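PDB 3AJC: flagellar motor switch protein FliG, which probably forms part of a switch complex at the base of the flagellar basal body, contacting chemotaxis proteins and the motor components that set rotation direction. Local coordinates for residues R104-E107 / K108-D112; D112-V115 / Q116-E120; A200-K203 / I204-I207. One frame throughout, in Å; residues are numbered along the deposited sequence.

In the fold
The fragment holds the middle and C-terminal parts of FliG, is built from helices without strands, and places its three contacts on helix 104-117, the start of helix 119-128, and helix 194-213. Contacts 1 and 2 follow each other along helix 104-117, share Asp112 and have centres about 11 Å apart; contact 2 runs past the helix end into helix 119-128. Contact 3 comes much later, its centre about 26 and 27 Å from those of contacts 1 and 2, across the chain's centre. The first two contacts pack on helix 49-60, which carries Arg58, a residue important for FliM interaction, whereas contact 3 is remote from that site and packs beside helix 152-159.

Contact 1: R104-E107 / K108-D112; sequences RTTE and KKIMD
Lys108 lies one turn beyond Arg104, an i to i+4 contact within a helix, and its side chain runs back along the first turn of helix 104-117 between Arg104 and Glu107. Its CB rests on the carbonyl of Arg104, 3.4 Å from O, the same oxygen that accepts the hydrogen bond from Lys108 N at 2.8 Å. CG stays over the same carbonyl, 4.1 Å from Arg104 O. A bend at the second torsion (chi2 67°) turns the chain so that CD comes 3.3 Å from Glu107 OE1. Beyond CD the chain is extended, and it brings NZ to 4.0 Å from Glu107 OE1, wider than a salt bridge, with the aliphatic CG of Arg104 at a similar range. Glu107 comes to meet it by a bend of its own at chi2 (-76°), and its other oxygen, OE2, lies 3.8 Å from CB of Met111. That methionine runs beside the glutamate and packs against Met99 and helix 119-128. On another face, CG2 of Thr106 touches CD1 of Ile110 at 4.2 Å, and both residues touch Gln52 of helix 49-60, while Thr106 OG1 is hydrogen-bonded to Asp103. Both carboxylate oxygens of this buried glutamate thus border carbon, with NZ farther from OE1, so any stabilisation of its negative charge by Lys108 would probably act through space.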
ATOM      1  N   ARG A 104      -2.579 -14.677   2.765  1.00 36.35           N
ATOM      2  CA  ARG A 104      -2.110 -14.457   4.129  1.00 39.03           C
ATOM      3  C   ARG A 104      -0.875 -15.268   4.513  1.00 38.73           C
ATOM      4  O   ARG A 104       0.096 -14.726   5.041  1.00 37.94           O
ATOM      5  CB  ARG A 104      -3.232 -14.779   5.115  1.00 43.00           C
ATOM      6  CG  ARG A 104      -3.380 -13.777   6.233  1.00 49.46           C
ATOM      7  CD  ARG A 104      -4.846 -13.490   6.416  1.00 55.01           C
ATOM      8  NE  ARG A 104      -5.431 -13.120   5.130  1.00 59.90           N
ATOM      9  CZ  ARG A 104      -6.736 -13.062   4.883  1.00 59.66           C
ATOM     10  NH1 ARG A 104      -7.609 -13.349   5.840  1.00 61.27           N
ATOM     11  NH2 ARG A 104      -7.161 -12.719   3.677  1.00 57.91           N
ATOM     12  N   THR A 105      -0.929 -16.570   4.261  1.00 37.89           N
ATOM     13  CA  THR A 105       0.165 -17.471   4.588  1.00 38.00           C
ATOM     14  C   THR A 105       1.498 -17.024   4.004  1.00 37.49           C
ATOM     15  O   THR A 105       2.459 -16.807   4.736  1.00 38.51           O
ATOM     16  CB  THR A 105      -0.139 -18.893   4.098  1.00 39.63           C
ATOM     17  OG1 THR A 105      -1.348 -19.357   4.715  1.00 41.56           O
ATOM     18  CG2 THR A 105       1.010 -19.835   4.446  1.00 37.15           C
ATOM     19  N   THR A 106       1.563 -16.895   2.685  1.00 35.62           N
ATOM     20  CA  THR A 106       2.798 -16.468   2.053  1.00 34.45           C
ATOM     21  C   THR A 106       3.248 -15.102   2.595  1.00 33.03           C
ATOM     22  O   THR A 106       4.424 -14.914   2.871  1.00 34.15           O
ATOM     23  CB  THR A 106       2.642 -16.388   0.514  1.00 34.07           C
ATOM     24  OG1 THR A 106       2.289 -17.675   0.000  1.00 36.17           O
ATOM     25  CG2 THR A 106       3.930 -15.971  -0.131  1.00 30.51           C
ATOM     26  N   GLU A 107       2.311 -14.165   2.754  1.00 31.28           N
ATOM     27  CA  GLU A 107       2.619 -12.825   3.253  1.00 31.03           C
ATOM     28  C   GLU A 107       3.274 -12.892   4.634  1.00 32.94           C
ATOM     29  O   GLU A 107       4.271 -12.204   4.899  1.00 27.12           O
ATOM     30  CB  GLU A 107       1.336 -11.984   3.300  1.00 30.85           C
ATOM     31  CG  GLU A 107       1.495 -10.505   3.644  1.00 32.81           C
ATOM     32  CD  GLU A 107       1.740 -10.269   5.122  1.00 36.78           C
ATOM     33  OE1 GLU A 107       1.092 -10.952   5.944  1.00 37.52           O
ATOM     34  OE2 GLU A 107       2.570  -9.398   5.463  1.00 38.75           O
ATOM     35  N   LYS A 108       2.721 -13.739   5.500  1.00 35.11           N
ATOM     36  CA  LYS A 108       3.232 -13.923   6.855  1.00 37.99           C
ATOM     37  C   LYS A 108       4.648 -14.485   6.856  1.00 38.28           C
ATOM     38  O   LYS A 108       5.478 -14.076   7.661  1.00 38.88           O
ATOM     39  CB  LYS A 108       2.327 -14.866   7.637  1.00 40.10           C
ATOM     40  CG  LYS A 108       1.589 -14.217   8.787  1.00 46.35           C
ATOM     41  CD  LYS A 108       0.562 -13.187   8.320  1.00 50.17           C
ATOM     42  CE  LYS A 108      -0.334 -12.761   9.481  1.00 51.87           C
ATOM     43  NZ  LYS A 108      -1.324 -11.740   9.076  1.00 55.87           N
ATOM     44  N   LYS A 109       4.927 -15.421   5.957  1.00 38.00           N
ATOM     45  CA  LYS A 109       6.260 -16.012   5.876  1.00 38.12           C
ATOM     46  C   LYS A 109       7.307 -14.982   5.428  1.00 36.62           C
ATOM     47  O   LYS A 109       8.422 -14.946   5.947  1.00 35.43           O
ATOM     48  CB  LYS A 109       6.262 -17.189   4.899  1.00 40.55           C
ATOM     49  CG  LYS A 109       5.402 -18.372   5.323  1.00 47.02           C
ATOM     50  CD  LYS A 109       5.503 -19.489   4.288  1.00 49.18           C
ATOM     51  CE  LYS A 109       4.812 -20.755   4.743  1.00 50.91           C
ATOM     52  NZ  LYS A 109       5.059 -21.855   3.759  1.00 55.14           N
ATOM     53  N   ILE A 110       6.953 -14.156   4.452  1.00 34.21           N
ATOM     54  CA  ILE A 110       7.883 -13.146   3.970  1.00 32.99           C
ATOM     55  C   ILE A 110       8.137 -12.071   5.034  1.00 34.15           C
ATOM     56  O   ILE A 110       9.266 -11.595   5.203  1.00 30.62           O
ATOM     57  CB  ILE A 110       7.349 -12.458   2.696  1.00 31.19           C
ATOM     58  CG1 ILE A 110       7.304 -13.470   1.541  1.00 31.86           C
ATOM     59  CG2 ILE A 110       8.213 -11.253   2.365  1.00 29.44           C
ATOM     60  CD1 ILE A 110       6.758 -12.918   0.227  1.00 26.08           C
ATOM     61  N   MET A 111       7.076 -11.694   5.745  1.00 32.69           N
ATOM     62  CA  MET A 111       7.182 -10.670   6.771  1.00 35.13           C
ATOM     63  C   MET A 111       8.003 -11.166   7.960  1.00 36.84           C
ATOM     64  O   MET A 111       8.825 -10.424   8.495  1.00 36.24           O
ATOM     65  CB  MET A 111       5.785 -10.219   7.226  1.00 33.02           C
ATOM     66  CG  MET A 111       5.774  -9.040   8.215  1.00 33.46           C
ATOM     67  SD  MET A 111       6.726  -7.580   7.656  1.00 37.38           S
ATOM     68  CE  MET A 111       5.518  -6.682   6.563  1.00 35.21           C
ATOM     69  N   ASP A 112       7.779 -12.414   8.368  1.00 37.03           N
ATOM     70  CA  ASP A 112       8.526 -12.986   9.480  1.00 39.39           C
ATOM     71  C   ASP A 112      10.014 -13.018   9.155  1.00 39.68           C
ATOM     72  O   ASP A 112      10.844 -12.710  10.003  1.00 40.20           O
ATOM     73  CB  ASP A 112       8.046 -14.408   9.799  1.00 40.74           C
ATOM     74  CG  ASP A 112       6.733 -14.425  10.569  1.00 43.76           C
ATOM     75  OD1 ASP A 112       6.297 -13.348  11.047  1.00 43.62           O
ATOM     76  OD2 ASP A 112       6.143 -15.520  10.703  1.00 44.77           O
TER

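Contact 2: D112-V115 / Q116-E120; sequences DKLV and QENPE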
ATOM      1  N   ASP A 112       7.779 -12.414   8.368  1.00 37.03           N
ATOM      2  CA  ASP A 112       8.526 -12.986   9.480  1.00 39.39           C
ATOM      3  C   ASP A 112      10.014 -13.018   9.155  1.00 39.68           C
ATOM      4  O   ASP A 112      10.844 -12.710  10.003  1.00 40.20           O
ATOM      5  CB  ASP A 112       8.046 -14.408   9.799  1.00 40.74           C
ATOM      6  CG  ASP A 112       6.733 -14.425  10.569  1.00 43.76           C
ATOM      7  OD1 ASP A 112       6.297 -13.348  11.047  1.00 43.62           O
ATOM      8  OD2 ASP A 112       6.143 -15.520  10.703  1.00 44.77           O
ATOM      9  N   LYS A 113      10.355 -13.391   7.929  1.00 40.00           N
ATOM     10  CA  LYS A 113      11.755 -13.428   7.555  1.00 41.51           C
ATOM     11  C   LYS A 113      12.360 -12.023   7.529  1.00 41.46           C
ATOM     12  O   LYS A 113      13.467 -11.818   8.018  1.00 41.88           O
ATOM     13  CB  LYS A 113      11.957 -14.090   6.188  1.00 42.86           C
ATOM     14  CG  LYS A 113      13.435 -14.326   5.893  1.00 48.23           C
ATOM     15  CD  LYS A 113      13.715 -14.707   4.454  1.00 51.06           C
ATOM     16  CE  LYS A 113      15.198 -15.018   4.241  1.00 52.92           C
ATOM     17  NZ  LYS A 113      15.537 -15.199   2.793  1.00 54.57           N
ATOM     18  N   LEU A 114      11.644 -11.054   6.963  1.00 40.76           N
ATOM     19  CA  LEU A 114      12.168  -9.692   6.903  1.00 41.15           C
ATOM     20  C   LEU A 114      12.364  -9.120   8.303  1.00 41.67           C
ATOM     21  O   LEU A 114      13.291  -8.343   8.545  1.00 41.51           O
ATOM     22  CB  LEU A 114      11.234  -8.775   6.113  1.00 39.89           C
ATOM     23  CG  LEU A 114      11.065  -9.004   4.611  1.00 41.03           C
ATOM     24  CD1 LEU A 114      10.144  -7.927   4.053  1.00 42.24           C
ATOM     25  CD2 LEU A 114      12.414  -8.961   3.906  1.00 41.19           C
ATOM     26  N   VAL A 115      11.481  -9.502   9.218  1.00 40.86           N
ATOM     27  CA  VAL A 115      11.565  -9.037  10.586  1.00 43.43           C
ATOM     28  C   VAL A 115      12.890  -9.513  11.171  1.00 46.86           C
ATOM     29  O   VAL A 115      13.525  -8.813  11.966  1.00 47.11           O
ATOM     30  CB  VAL A 115      10.402  -9.595  11.435  1.00 42.84           C
ATOM     31  CG1 VAL A 115      10.675  -9.370  12.916  1.00 42.91           C
ATOM     32  CG2 VAL A 115       9.100  -8.916  11.038  1.00 41.18           C
ATOM     33  N   GLN A 116      13.309 -10.706  10.758  1.00 48.82           N
ATOM     34  CA  GLN A 116      14.549 -11.283  11.241  1.00 50.86           C
ATOM     35  C   GLN A 116      15.818 -10.738  10.599  1.00 50.80           C
ATOM     36  O   GLN A 116      16.795 -10.469  11.296  1.00 51.48           O
ATOM     37  CB  GLN A 116      14.508 -12.802  11.090  1.00 52.78           C
ATOM     38  CG  GLN A 116      13.822 -13.498  12.249  1.00 57.97           C
ATOM     39  CD  GLN A 116      14.551 -13.285  13.576  1.00 62.64           C
ATOM     40  OE1 GLN A 116      14.072 -13.702  14.632  1.00 64.59           O
ATOM     41  NE2 GLN A 116      15.717 -12.636  13.524  1.00 62.04           N
ATOM     42  N   GLU A 117      15.808 -10.560   9.285  1.00 50.79           N
ATOM     43  CA  GLU A 117      16.996 -10.074   8.596  1.00 53.27           C
ATOM     44  C   GLU A 117      17.048  -8.600   8.214  1.00 53.23           C
ATOM     45  O   GLU A 117      18.124  -8.072   7.942  1.00 53.51           O
ATOM     46  CB  GLU A 117      17.264 -10.933   7.358  1.00 55.50           C
ATOM     47  CG  GLU A 117      18.050 -12.208   7.675  1.00 59.64           C
ATOM     48  CD  GLU A 117      19.388 -11.916   8.358  1.00 60.75           C
ATOM     49  OE1 GLU A 117      20.221 -11.194   7.762  1.00 60.00           O
ATOM     50  OE2 GLU A 117      19.601 -12.409   9.490  1.00 60.43           O
ATOM     51  N   ASN A 118      15.895  -7.938   8.195  1.00 52.31           N
ATOM     52  CA  ASN A 118      15.824  -6.519   7.850  1.00 50.39           C
ATOM     53  C   ASN A 118      14.703  -5.884   8.671  1.00 49.83           C
ATOM     54  O   ASN A 118      13.783  -5.286   8.117  1.00 50.62           O
ATOM     55  CB  ASN A 118      15.511  -6.359   6.361  1.00 50.88           C
ATOM     56  CG  ASN A 118      16.622  -6.875   5.467  1.00 52.95           C
ATOM     57  OD1 ASN A 118      17.592  -6.164   5.187  1.00 53.99           O
ATOM     58  ND2 ASN A 118      16.491  -8.120   5.016  1.00 51.83           N
ATOM     59  N   PRO A 119      14.781  -5.986  10.006  1.00 48.82           N
ATOM     60  CA  PRO A 119      13.765  -5.432  10.909  1.00 48.83           C
ATOM     61  C   PRO A 119      13.205  -4.049  10.578  1.00 49.14           C
ATOM     62  O   PRO A 119      12.006  -3.820  10.721  1.00 48.28           O
ATOM     63  CB  PRO A 119      14.447  -5.485  12.280  1.00 48.80           C
ATOM     64  CG  PRO A 119      15.905  -5.461  11.951  1.00 49.33           C
ATOM     65  CD  PRO A 119      15.985  -6.371  10.758  1.00 48.59           C
ATOM     66  N   GLU A 120      14.059  -3.136  10.128  1.00 49.67           N
ATOM     67  CA  GLU A 120      13.615  -1.784   9.803  1.00 50.64           C
ATOM     68  C   GLU A 120      12.774  -1.756   8.540  1.00 49.32           C
ATOM     69  O   GLU A 120      11.672  -1.200   8.528  1.00 49.53           O
ATOM     70  CB  GLU A 120      14.814  -0.848   9.619  1.00 54.13           C
ATOM     71  CG  GLU A 120      14.777   0.394  10.504  1.00 59.63           C
ATOM     72  CD  GLU A 120      13.536   1.244  10.294  1.00 61.53           C
ATOM     73  OE1 GLU A 120      13.345   1.759   9.170  1.00 63.87           O
ATOM     74  OE2 GLU A 120      12.753   1.396  11.256  1.00 62.88           O
TER
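Gln116 N divides its hydrogen between two carbonyls of the preceding turn. The bond from Gln116 N to Asp112 O is long, 3.3 Å, and bent to 141° at the hydrogen, with the donor tilted from the carbonyl plane; the second, from the same N to Lys113 O at 3.0 Å, is weak. Lys113 O also receives the straighter bond from Glu117 N, at 2.9 Å and 159°, and so accepts from two successive amides. The aliphatic start of Gln116 covers these acceptors: CB lies 3.4 Å from Lys113 O, and CG, set by chi1 (-84°), lies 3.8 Å from Asp112 O, while the bend at chi2 carries the amide away.

Such sharing of acceptors occurs here as helix 104-117 runs out. Asn118 leaves helical geometry and, as the single residue between the two helices, also takes the N-cap position of helix 119-128, although its side chain makes no capping bond. Asn118 N is modelled as donating to Leu114 O, but that oxygen is too close to a neighbour, so the details of this bond are doubtful. Pro119, first residue of the next helix, brings no N-H, and Val115 O meets carbon instead: CB of Pro119 at 3.5 Å and CD at 3.7 Å from that oxygen. The buried Leu114 packs on Thr53 and Leu56 of helix 49-60 and on Ala122 and Ile125 of helix 119-128. Lys113 reaches across to helix 49-60 with an extended chain, where NZ forms a salt bridge with Glu54.

Contact 3: A200-K203 / I204-I207; sequences AQQK and IINI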
ATOM      1  N   ALA A 200      -9.175  10.415  -1.620  1.00 33.28           N
ATOM      2  CA  ALA A 200      -9.675  10.889  -0.336  1.00 29.64           C
ATOM      3  C   ALA A 200      -9.213   9.884   0.722  1.00 27.37           C
ATOM      4  O   ALA A 200      -8.651  10.267   1.753  1.00 25.35           O
ATOM      5  CB  ALA A 200     -11.217  10.993  -0.358  1.00 27.69           C
ATOM      6  N   GLN A 201      -9.419   8.596   0.448  1.00 26.41           N
ATOM      7  CA  GLN A 201      -9.004   7.547   1.380  1.00 27.32           C
ATOM      8  C   GLN A 201      -7.477   7.559   1.527  1.00 29.05           C
ATOM      9  O   GLN A 201      -6.938   7.436   2.635  1.00 28.87           O
ATOM     10  CB  GLN A 201      -9.499   6.167   0.902  1.00 26.62           C
ATOM     11  CG  GLN A 201     -11.028   6.009   0.938  1.00 28.67           C
ATOM     12  CD  GLN A 201     -11.531   4.590   0.648  1.00 31.33           C
ATOM     13  OE1 GLN A 201     -10.807   3.744   0.110  1.00 35.78           O
ATOM     14  NE2 GLN A 201     -12.791   4.336   0.985  1.00 31.34           N
ATOM     15  N   GLN A 202      -6.777   7.730   0.414  1.00 30.67           N
ATOM     16  CA  GLN A 202      -5.318   7.775   0.453  1.00 33.63           C
ATOM     17  C   GLN A 202      -4.847   8.925   1.355  1.00 33.70           C
ATOM     18  O   GLN A 202      -3.880   8.790   2.110  1.00 32.23           O
ATOM     19  CB  GLN A 202      -4.768   7.991  -0.955  1.00 37.21           C
ATOM     20  CG  GLN A 202      -3.272   8.073  -0.984  1.00 42.48           C
ATOM     21  CD  GLN A 202      -2.628   6.702  -0.950  1.00 47.80           C
ATOM     22  OE1 GLN A 202      -3.061   5.806  -0.213  1.00 46.32           O
ATOM     23  NE2 GLN A 202      -1.580   6.527  -1.754  1.00 52.00           N
ATOM     24  N   LYS A 203      -5.537  10.060   1.252  1.00 31.65           N
ATOM     25  CA  LYS A 203      -5.225  11.250   2.040  1.00 32.24           C
ATOM     26  C   LYS A 203      -5.368  10.979   3.535  1.00 30.31           C
ATOM     27  O   LYS A 203      -4.554  11.424   4.342  1.00 28.50           O
ATOM     28  CB  LYS A 203      -6.177  12.377   1.646  1.00 38.14           C
ATOM     29  CG  LYS A 203      -5.513  13.607   1.075  1.00 44.53           C
ATOM     30  CD  LYS A 203      -6.469  14.323   0.134  1.00 49.30           C
ATOM     31  CE  LYS A 203      -5.918  15.662  -0.317  1.00 52.56           C
ATOM     32  NZ  LYS A 203      -6.787  16.273  -1.371  1.00 55.08           N
ATOM     33  N   ILE A 204      -6.426  10.265   3.903  1.00 28.58           N
ATOM     34  CA  ILE A 204      -6.661   9.946   5.301  1.00 27.93           C
ATOM     35  C   ILE A 204      -5.595   8.965   5.782  1.00 28.48           C
ATOM     36  O   ILE A 204      -5.097   9.073   6.903  1.00 28.22           O
ATOM     37  CB  ILE A 204      -8.053   9.330   5.500  1.00 25.18           C
ATOM     38  CG1 ILE A 204      -9.130  10.360   5.108  1.00 24.64           C
ATOM     39  CG2 ILE A 204      -8.205   8.847   6.943  1.00 20.54           C
ATOM     40  CD1 ILE A 204     -10.587   9.921   5.403  1.00 22.84           C
ATOM     41  N   ILE A 205      -5.246   8.015   4.921  1.00 30.73           N
ATOM     42  CA  ILE A 205      -4.233   7.024   5.242  1.00 30.96           C
ATOM     43  C   ILE A 205      -2.898   7.710   5.495  1.00 32.22           C
ATOM     44  O   ILE A 205      -2.172   7.341   6.414  1.00 32.65           O
ATOM     45  CB  ILE A 205      -4.069   6.004   4.095  1.00 32.32           C
ATOM     46  CG1 ILE A 205      -5.296   5.089   4.047  1.00 31.03           C
ATOM     47  CG2 ILE A 205      -2.783   5.186   4.293  1.00 34.07           C
ATOM     48  CD1 ILE A 205      -5.320   4.149   2.870  1.00 32.49           C
ATOM     49  N   ASN A 206      -2.572   8.703   4.672  1.00 33.40           N
ATOM     50  CA  ASN A 206      -1.323   9.431   4.852  1.00 34.32           C
ATOM     51  C   ASN A 206      -1.326  10.131   6.211  1.00 33.33           C
ATOM     52  O   ASN A 206      -0.304  10.173   6.895  1.00 32.16           O
ATOM     53  CB  ASN A 206      -1.118  10.443   3.717  1.00 34.22           C
ATOM     54  CG  ASN A 206      -0.903   9.769   2.375  1.00 35.69           C
ATOM     55  OD1 ASN A 206      -0.375   8.667   2.304  1.00 35.49           O
ATOM     56  ND2 ASN A 206      -1.306  10.439   1.301  1.00 39.07           N
ATOM     57  N   ILE A 207      -2.481  10.664   6.602  1.00 33.91           N
ATOM     58  CA  ILE A 207      -2.614  11.325   7.898  1.00 35.84           C
ATOM     59  C   ILE A 207      -2.277  10.314   9.000  1.00 36.76           C
ATOM     60  O   ILE A 207      -1.561  10.623   9.945  1.00 37.97           O
ATOM     61  CB  ILE A 207      -4.063  11.854   8.124  1.00 35.53           C
ATOM     62  CG1 ILE A 207      -4.336  13.044   7.201  1.00 35.79           C
ATOM     63  CG2 ILE A 207      -4.270  12.234   9.586  1.00 31.14           C
ATOM     64  CD1 ILE A 207      -5.741  13.586   7.329  1.00 36.35           C
TER
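Gln202 meets Ile205 and Asn206 in a local contact between successive turns of the long helix 194-213, part of the all-helical C-terminal portion of FliG. Four regular backbone bonds, i to i+4, run from Ile204, Ile205, Asn206 and Ile207 back to the carbonyls of residues 200-203. Ile204 is buried with Ala200 against helix 152-159, and Phe132 covers Ile204 and Gln201. Gln201 is tied to a neighbouring part of the chain, its NE2 hydrogen-bonded to the carbonyl oxygens of Ala158 and Gly161. The isoleucines lean back over the carbonyls of the preceding turn: CG1 of Ile205 sits 3.2 Å from Gln201 O, and CG1 of Ile207 is 3.3 Å from Lys203 O. In the exposed Gln202, chi1 (179°) swings CG away from the backbone N and to 3.8 Å from Asn206 ND2; the bend at chi2 then brings OE1 to 4.2 Å from Ile205 CD1. The two side-chain amides are turned 51° apart and do not bond to each other. Gln202 O accepts Asn206 N at 2.9 Å, while Asn206 ND2 also lies near that oxygen, at 3.2 Å, but at an angle too poor for a hydrogen bond.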